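Local coordinates for protein exopolygalacturonate lyase (Vibrio vulnificus, PDB 5A29) that probably cleaves pectate chains by beta-elimination, as a manganese-binding polysaccharide lyase of family 2, at residues Tyr176-Trp181 / Lys206-Pro211; Phe180-Val185 / Tyr199-Asp204. All blocks are in the same frame, centred on the assembly; numbering follows the deposited sequence.

Contact 1 (Tyr176-Trp181 / Lys206-Pro211); sequences YIKAFW and KVFHRP. With EDO (1,2-ethanediol), chain N.
K178 and V207 bring the two backbones closest, their CA atoms 6.4 Å apart, where the helical turn 176-181 is met by a short 3-10 segment, 207-209, in the loop that follows the helix. The contact is carried mainly by F208, whose ring reaches the helix with its CE1-CZ-CE2 end. This end meets W181 in a T-shaped (edge-to-face) stack: the five-membered ring of W181 and the F208 ring have centroids 4.7 Å apart and planes at 64°. F208 CE1 lies over the centre of the indole face, while F208 CZ comes within 3.5 Å of W181 CG. I177 CG2 approaches F208 CE2 near the ring plane at 4.2 Å. K178 adds its aliphatic part, CG lying 3.9 Å from F208 CE2 and CB 3.7 Å from V207 CG1. F208 thus packs where helices 170-184, 234-250 and 259-272 meet, touching L247 and S259 of the latter two, in a helical core consistent with the alpha/alpha barrel of polysaccharide lyase family 2. The indole plane is fixed further by its NE1 bond to L240 O. Beyond CG the K178 chain is fully extended, which carries NZ past the apolar patch to a salt bridge with E174 and to the carbonyls of N255 and D205. K178 NZ also donates to a water 3.3 Å away; with four partners for three N-H groups, these bonds cannot all be ideal. The same water lies in the plane of the H209 ring, 2.9 Å from H209 NE2.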
loop_
_atom_site.group_PDB
_atom_site.type_symbol
_atom_site.label_atom_id
_atom_site.label_comp_id
_atom_site.label_asym_id
_atom_site.label_seq_id
_atom_site.Cartn_x
_atom_site.Cartn_y
_atom_site.Cartn_z
ATOM N N TYR A 176 0.251 20.297 -1.837
ATOM C CA TYR A 176 0.729 19.090 -1.166
ATOM C C TYR A 176 1.626 18.217 -2.088
ATOM O O TYR A 176 2.716 17.839 -1.669
ATOM C CB TYR A 176 -0.440 18.232 -0.595
ATOM C CG TYR A 176 0.133 16.967 -0.021
ATOM C CD1 TYR A 176 0.833 17.007 1.163
ATOM C CD2 TYR A 176 0.056 15.768 -0.732
ATOM C CE1 TYR A 176 1.444 15.896 1.666
ATOM C CE2 TYR A 176 0.688 14.620 -0.256
ATOM C CZ TYR A 176 1.378 14.706 0.924
ATOM O OH TYR A 176 1.954 13.604 1.445
ATOM N N ILE A 177 1.127 17.848 -3.262
ATOM C CA ILE A 177 1.891 16.999 -4.183
ATOM C C ILE A 177 3.258 17.641 -4.533
ATOM O O ILE A 177 4.297 16.967 -4.563
ATOM C CB ILE A 177 1.057 16.703 -5.446
ATOM C CG1 ILE A 177 -0.143 15.805 -5.060
ATOM C CG2 ILE A 177 1.869 16.066 -6.578
ATOM C CD1 ILE A 177 -1.158 15.697 -6.200
ATOM N N LYS A 178 3.249 18.954 -4.814
ATOM C CA LYS A 178 4.518 19.692 -5.106
ATOM C C LYS A 178 5.439 19.722 -3.894
ATOM O O LYS A 178 6.637 19.510 -4.025
ATOM C CB LYS A 178 4.168 21.125 -5.608
ATOM C CG LYS A 178 3.541 21.101 -7.000
ATOM C CD LYS A 178 3.241 22.574 -7.441
ATOM C CE LYS A 178 2.691 22.593 -8.855
ATOM N NZ LYS A 178 2.374 23.986 -9.290
ATOM N N ALA A 179 4.870 19.837 -2.695
ATOM C CA ALA A 179 5.660 19.861 -1.464
ATOM C C ALA A 179 6.195 18.482 -1.157
ATOM O O ALA A 179 7.307 18.343 -0.650
ATOM C CB ALA A 179 4.834 20.369 -0.270
ATOM N N PHE A 180 5.420 17.446 -1.498
ATOM C CA PHE A 180 5.847 16.038 -1.185
ATOM C C PHE A 180 7.140 15.774 -2.031
ATOM O O PHE A 180 8.157 15.309 -1.540
ATOM C CB PHE A 180 4.640 15.144 -1.639
ATOM C CG PHE A 180 4.862 13.644 -1.498
ATOM C CD1 PHE A 180 5.718 13.121 -0.546
ATOM C CD2 PHE A 180 4.135 12.780 -2.289
ATOM C CE1 PHE A 180 5.868 11.719 -0.365
ATOM C CE2 PHE A 180 4.270 11.379 -2.163
ATOM C CZ PHE A 180 5.178 10.846 -1.223
ATOM N N TRP A 181 7.058 16.013 -3.325
ATOM C CA TRP A 181 8.245 15.835 -4.199
ATOM C C TRP A 181 9.424 16.722 -3.708
ATOM O O TRP A 181 10.541 16.250 -3.555
ATOM C CB TRP A 181 7.889 16.114 -5.656
ATOM C CG TRP A 181 7.362 14.910 -6.391
ATOM C CD1 TRP A 181 6.091 14.312 -6.242
ATOM C CD2 TRP A 181 8.058 14.141 -7.378
ATOM N NE1 TRP A 181 5.995 13.218 -7.096
ATOM C CE2 TRP A 181 7.168 13.108 -7.815
ATOM C CE3 TRP A 181 9.348 14.248 -7.985
ATOM C CZ2 TRP A 181 7.523 12.201 -8.801
ATOM C CZ3 TRP A 181 9.709 13.335 -8.955
ATOM C CH2 TRP A 181 8.796 12.329 -9.379
ATOM N N LYS A 206 7.430 25.651 -8.613
ATOM C CA LYS A 206 7.926 25.266 -9.946
ATOM C C LYS A 206 8.778 24.006 -9.900
ATOM O O LYS A 206 9.496 23.712 -10.873
ATOM C CB LYS A 206 8.744 26.417 -10.542
ATOM C CG LYS A 206 7.884 27.694 -10.573
ATOM C CD LYS A 206 8.588 28.889 -11.220
ATOM C CE LYS A 206 8.309 28.957 -12.703
ATOM N NZ LYS A 206 9.289 28.114 -13.471
ATOM N N VAL A 207 8.650 23.252 -8.790
ATOM C CA VAL A 207 9.311 21.934 -8.636
ATOM C C VAL A 207 9.291 21.061 -9.901
ATOM O O VAL A 207 10.343 20.526 -10.276
ATOM C CB VAL A 207 8.851 21.190 -7.349
ATOM C CG1 VAL A 207 7.348 20.795 -7.447
ATOM C CG2 VAL A 207 9.781 20.012 -7.004
ATOM N N PHE A 208 8.166 20.896 -10.599
ATOM C CA PHE A 208 8.124 19.934 -11.718
ATOM C C PHE A 208 8.637 20.558 -13.041
ATOM O O PHE A 208 8.663 19.908 -14.095
ATOM C CB PHE A 208 6.732 19.380 -11.913
ATOM C CG PHE A 208 6.304 18.455 -10.795
ATOM C CD1 PHE A 208 6.943 17.214 -10.634
ATOM C CD2 PHE A 208 5.251 18.807 -9.933
ATOM C CE1 PHE A 208 6.512 16.318 -9.635
ATOM C CE2 PHE A 208 4.855 17.936 -8.883
ATOM C CZ PHE A 208 5.511 16.694 -8.747
ATOM N N HIS A 209 8.961 21.847 -12.982
ATOM C CA HIS A 209 9.532 22.529 -14.172
ATOM C C HIS A 209 11.038 22.192 -14.422
ATOM O O HIS A 209 11.561 22.442 -15.533
ATOM C CB HIS A 209 9.373 24.062 -14.055
ATOM C CG HIS A 209 7.945 24.532 -13.923
ATOM N ND1 HIS A 209 7.553 25.814 -14.262
ATOM C CD2 HIS A 209 6.833 23.920 -13.438
ATOM C CE1 HIS A 209 6.268 25.971 -13.990
ATOM N NE2 HIS A 209 5.807 24.838 -13.488
ATOM N N ARG A 210 11.751 21.650 -13.435
ATOM C CA ARG A 210 13.091 21.043 -13.740
ATOM C C ARG A 210 13.079 20.100 -14.935
ATOM O O ARG A 210 12.142 19.292 -15.128
ATOM C CB ARG A 210 13.741 20.346 -12.540
ATOM C CG ARG A 210 13.564 21.107 -11.248
ATOM C CD ARG A 210 13.886 20.223 -10.042
ATOM N NE ARG A 210 14.005 21.014 -8.788
ATOM C CZ ARG A 210 15.185 21.469 -8.354
ATOM N NH1 ARG A 210 16.284 21.238 -9.068
ATOM N NH2 ARG A 210 15.288 22.170 -7.231
ATOM N N PRO A 211 14.106 20.210 -15.794
ATOM C CA PRO A 211 14.138 19.386 -16.981
ATOM C C PRO A 211 14.477 17.923 -16.586
ATOM O O PRO A 211 15.252 17.689 -15.654
ATOM C CB PRO A 211 15.319 19.996 -17.805
ATOM C CG PRO A 211 16.178 20.674 -16.758
ATOM C CD PRO A 211 15.178 21.254 -15.801
HETATM C C1 EDO N . 9.987 18.544 -16.994
HETATM O O1 EDO N . 9.442 19.834 -16.740
HETATM C C2 EDO N . 9.902 18.289 -18.495
HETATM O O2 EDO N . 8.540 18.376 -18.848
HETATM O O HOH W 1 3.200 24.895 -12.307
#

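Contact 2 (Phe180-Val185 / Tyr199-Asp204); sequences FWQAHV and YSKNYD. With EDO (1,2-ethanediol), chain K.
Q182 NE2 donates a hydrogen bond to the backbone carbonyl of N202, the one direct polar link between the helix end 180-184 and the loop 199-204. NE2 and N202 O are 3.2 Å apart and the N-H...O angle is 141°, so the bond is appreciably bent; the acceptor sits 23° out of the Q182 amide plane, although the donor approaches almost in line with the N202 carbonyl. The side chain gets there by leaving the helix with CG anti to the backbone N and then folding at chi2 (78°), which lays the amide across the loop. Q182 CG and CD also pack on this carbonyl, and D204 CB, two residues further along the loop, packs on the amide, 3.9 Å from Q182 NE2. K201 lies over Q182 and the neighbouring A183: its chain runs across Q182 at about a right angle, placing K201 CE 3.5 Å from Q182 O and K201 CG 4.0 Å from A183 CA. One water donates to Q182 OE1 at 2.9 Å and to D204 OD2 at 2.6 Å, joining amide and carboxylate planes that stand nearly perpendicular.

In the second shell, D204 OD1 accepts from K206 N in an Asx-turn-type bond, N125 ND2 holds the K201 carbonyl, and an ethanediol, probably from the crystallisation liquor, donates to D204 OD2. The loop returning from the metal-ligand region thereby packs back on the C-terminal end of helix 170-184. The amide orientation is consistent with NE2 facing the N202 carbonyl and OE1 the water: a neutral amide meets a carbonyl directly and a probably charged aspartate through water, with the aliphatic chain of K201 packed alongside.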
loop_
_atom_site.group_PDB
_atom_site.type_symbol
_atom_site.label_atom_id
_atom_site.label_comp_id
_atom_site.label_asym_id
_atom_site.label_seq_id
_atom_site.Cartn_x
_atom_site.Cartn_y
_atom_site.Cartn_z
ATOM N N PHE A 180 5.420 17.446 -1.498
ATOM C CA PHE A 180 5.847 16.038 -1.185
ATOM C C PHE A 180 7.140 15.774 -2.031
ATOM O O PHE A 180 8.157 15.309 -1.540
ATOM C CB PHE A 180 4.640 15.144 -1.639
ATOM C CG PHE A 180 4.862 13.644 -1.498
ATOM C CD1 PHE A 180 5.718 13.121 -0.546
ATOM C CD2 PHE A 180 4.135 12.780 -2.289
ATOM C CE1 PHE A 180 5.868 11.719 -0.365
ATOM C CE2 PHE A 180 4.270 11.379 -2.163
ATOM C CZ PHE A 180 5.178 10.846 -1.223
ATOM N N TRP A 181 7.058 16.013 -3.325
ATOM C CA TRP A 181 8.245 15.835 -4.199
ATOM C C TRP A 181 9.424 16.722 -3.708
ATOM O O TRP A 181 10.541 16.250 -3.555
ATOM C CB TRP A 181 7.889 16.114 -5.656
ATOM C CG TRP A 181 7.362 14.910 -6.391
ATOM C CD1 TRP A 181 6.091 14.312 -6.242
ATOM C CD2 TRP A 181 8.058 14.141 -7.378
ATOM N NE1 TRP A 181 5.995 13.218 -7.096
ATOM C CE2 TRP A 181 7.168 13.108 -7.815
ATOM C CE3 TRP A 181 9.348 14.248 -7.985
ATOM C CZ2 TRP A 181 7.523 12.201 -8.801
ATOM C CZ3 TRP A 181 9.709 13.335 -8.955
ATOM C CH2 TRP A 181 8.796 12.329 -9.379
ATOM N N GLN A 182 9.147 17.990 -3.431
ATOM C CA GLN A 182 10.217 18.939 -3.013
ATOM C C GLN A 182 10.892 18.481 -1.719
ATOM O O GLN A 182 12.102 18.519 -1.582
ATOM C CB GLN A 182 9.585 20.367 -2.912
ATOM C CG GLN A 182 10.478 21.414 -2.217
ATOM C CD GLN A 182 11.583 21.934 -3.157
ATOM O OE1 GLN A 182 11.762 21.413 -4.239
ATOM N NE2 GLN A 182 12.337 22.933 -2.719
ATOM N N ALA A 183 10.144 17.928 -0.770
ATOM C CA ALA A 183 10.713 17.543 0.487
ATOM C C ALA A 183 11.379 16.195 0.440
ATOM O O ALA A 183 12.173 15.915 1.284
ATOM C CB ALA A 183 9.631 17.530 1.592
ATOM N N HIS A 184 10.995 15.323 -0.474
ATOM C CA HIS A 184 11.571 13.960 -0.413
ATOM C C HIS A 184 12.623 13.683 -1.477
ATOM O O HIS A 184 13.450 12.806 -1.277
ATOM C CB HIS A 184 10.424 12.921 -0.471
ATOM C CG HIS A 184 9.607 12.922 0.780
ATOM N ND1 HIS A 184 9.810 11.996 1.787
ATOM C CD2 HIS A 184 8.600 13.739 1.197
ATOM C CE1 HIS A 184 8.977 12.267 2.788
ATOM N NE2 HIS A 184 8.230 13.308 2.455
ATOM N N VAL A 185 12.632 14.444 -2.570
ATOM C CA VAL A 185 13.657 14.159 -3.624
ATOM C C VAL A 185 14.977 14.855 -3.162
ATOM O O VAL A 185 15.032 16.079 -2.994
ATOM C CB VAL A 185 13.235 14.624 -5.028
ATOM C CG1 VAL A 185 14.430 14.509 -5.996
ATOM C CG2 VAL A 185 12.085 13.754 -5.563
ATOM N N TYR A 199 9.379 19.433 7.687
ATOM C CA TYR A 199 8.354 20.493 7.728
ATOM C C TYR A 199 8.978 21.936 7.575
ATOM O O TYR A 199 8.234 22.890 7.431
ATOM C CB TYR A 199 7.434 20.410 8.969
ATOM C CG TYR A 199 6.500 19.200 8.931
ATOM C CD1 TYR A 199 5.395 19.165 8.049
ATOM C CD2 TYR A 199 6.772 18.074 9.693
ATOM C CE1 TYR A 199 4.526 18.071 8.011
ATOM C CE2 TYR A 199 5.922 16.950 9.640
ATOM C CZ TYR A 199 4.830 16.951 8.788
ATOM O OH TYR A 199 4.028 15.834 8.699
ATOM N N SER A 200 10.307 22.039 7.551
ATOM C CA SER A 200 11.012 23.328 7.303
ATOM C C SER A 200 11.502 23.479 5.875
ATOM O O SER A 200 12.192 24.427 5.593
ATOM C CB SER A 200 12.270 23.409 8.153
ATOM O OG SER A 200 11.961 23.200 9.499
ATOM N N LYS A 201 11.252 22.515 4.992
ATOM C CA LYS A 201 11.765 22.611 3.632
ATOM C C LYS A 201 10.950 23.693 2.964
ATOM O O LYS A 201 9.740 23.712 3.152
ATOM C CB LYS A 201 11.596 21.254 2.917
ATOM C CG LYS A 201 11.990 21.259 1.462
ATOM C CD LYS A 201 13.469 20.881 1.356
ATOM C CE LYS A 201 13.978 21.117 -0.072
ATOM N NZ LYS A 201 15.464 21.062 -0.002
ATOM N N ASN A 202 11.562 24.606 2.191
ATOM C CA ASN A 202 10.741 25.600 1.447
ATOM C C ASN A 202 9.925 25.071 0.271
ATOM O O ASN A 202 10.405 24.305 -0.531
ATOM C CB ASN A 202 11.615 26.775 0.962
ATOM C CG ASN A 202 12.259 27.498 2.129
ATOM O OD1 ASN A 202 11.683 28.425 2.697
ATOM N ND2 ASN A 202 13.391 26.994 2.567
ATOM N N TYR A 203 8.679 25.518 0.191
ATOM C CA TYR A 203 7.783 25.217 -0.893
ATOM C C TYR A 203 8.356 25.750 -2.185
ATOM O O TYR A 203 8.911 26.834 -2.192
ATOM C CB TYR A 203 6.401 25.836 -0.640
ATOM C CG TYR A 203 5.435 25.546 -1.769
ATOM C CD1 TYR A 203 4.888 24.262 -1.922
ATOM C CD2 TYR A 203 5.071 26.527 -2.699
ATOM C CE1 TYR A 203 4.030 23.958 -2.981
ATOM C CE2 TYR A 203 4.188 26.234 -3.757
ATOM C CZ TYR A 203 3.658 24.936 -3.866
ATOM O OH TYR A 203 2.831 24.595 -4.924
ATOM N N ASP A 204 8.148 25.039 -3.287
ATOM C CA ASP A 204 8.520 25.537 -4.605
ATOM C C ASP A 204 7.463 25.199 -5.641
ATOM O O ASP A 204 7.290 24.025 -6.023
ATOM C CB ASP A 204 9.900 24.982 -5.000
ATOM C CG ASP A 204 10.359 25.426 -6.400
ATOM O OD1 ASP A 204 9.639 26.160 -7.147
ATOM O OD2 ASP A 204 11.435 24.923 -6.790
HETATM C C1 EDO K . 12.998 24.349 -9.687
HETATM O O1 EDO K . 12.976 25.626 -9.036
HETATM C C2 EDO K . 12.165 24.497 -10.939
HETATM O O2 EDO K . 12.828 25.489 -11.730
HETATM O O HOH W 2 12.397 22.506 -6.794
#

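Contacts 1 and 2 lie on consecutive turns of helix 170-184, share F180 and W181, and have centres about 8 Å apart; one continuous loop supplies both partners. Contact 1 is buried and largely apolar, whereas contact 2 lies at the surface and mixes one amide-carbonyl bond and a bridging water with aliphatic packing. They touch, K178 CD approaching Y203 OH at 3.3 Å and V207 CG2 approaching Q182 OE1 at 3.7 Å. Contact 2 is nearer the metal site, the A183 side chain being about 9 Å from that of the manganese ligand H196 and about 14 Å from the manganese. From contact 1, the W181 side chain is about 13 Å from a bound meso-tartaric acid.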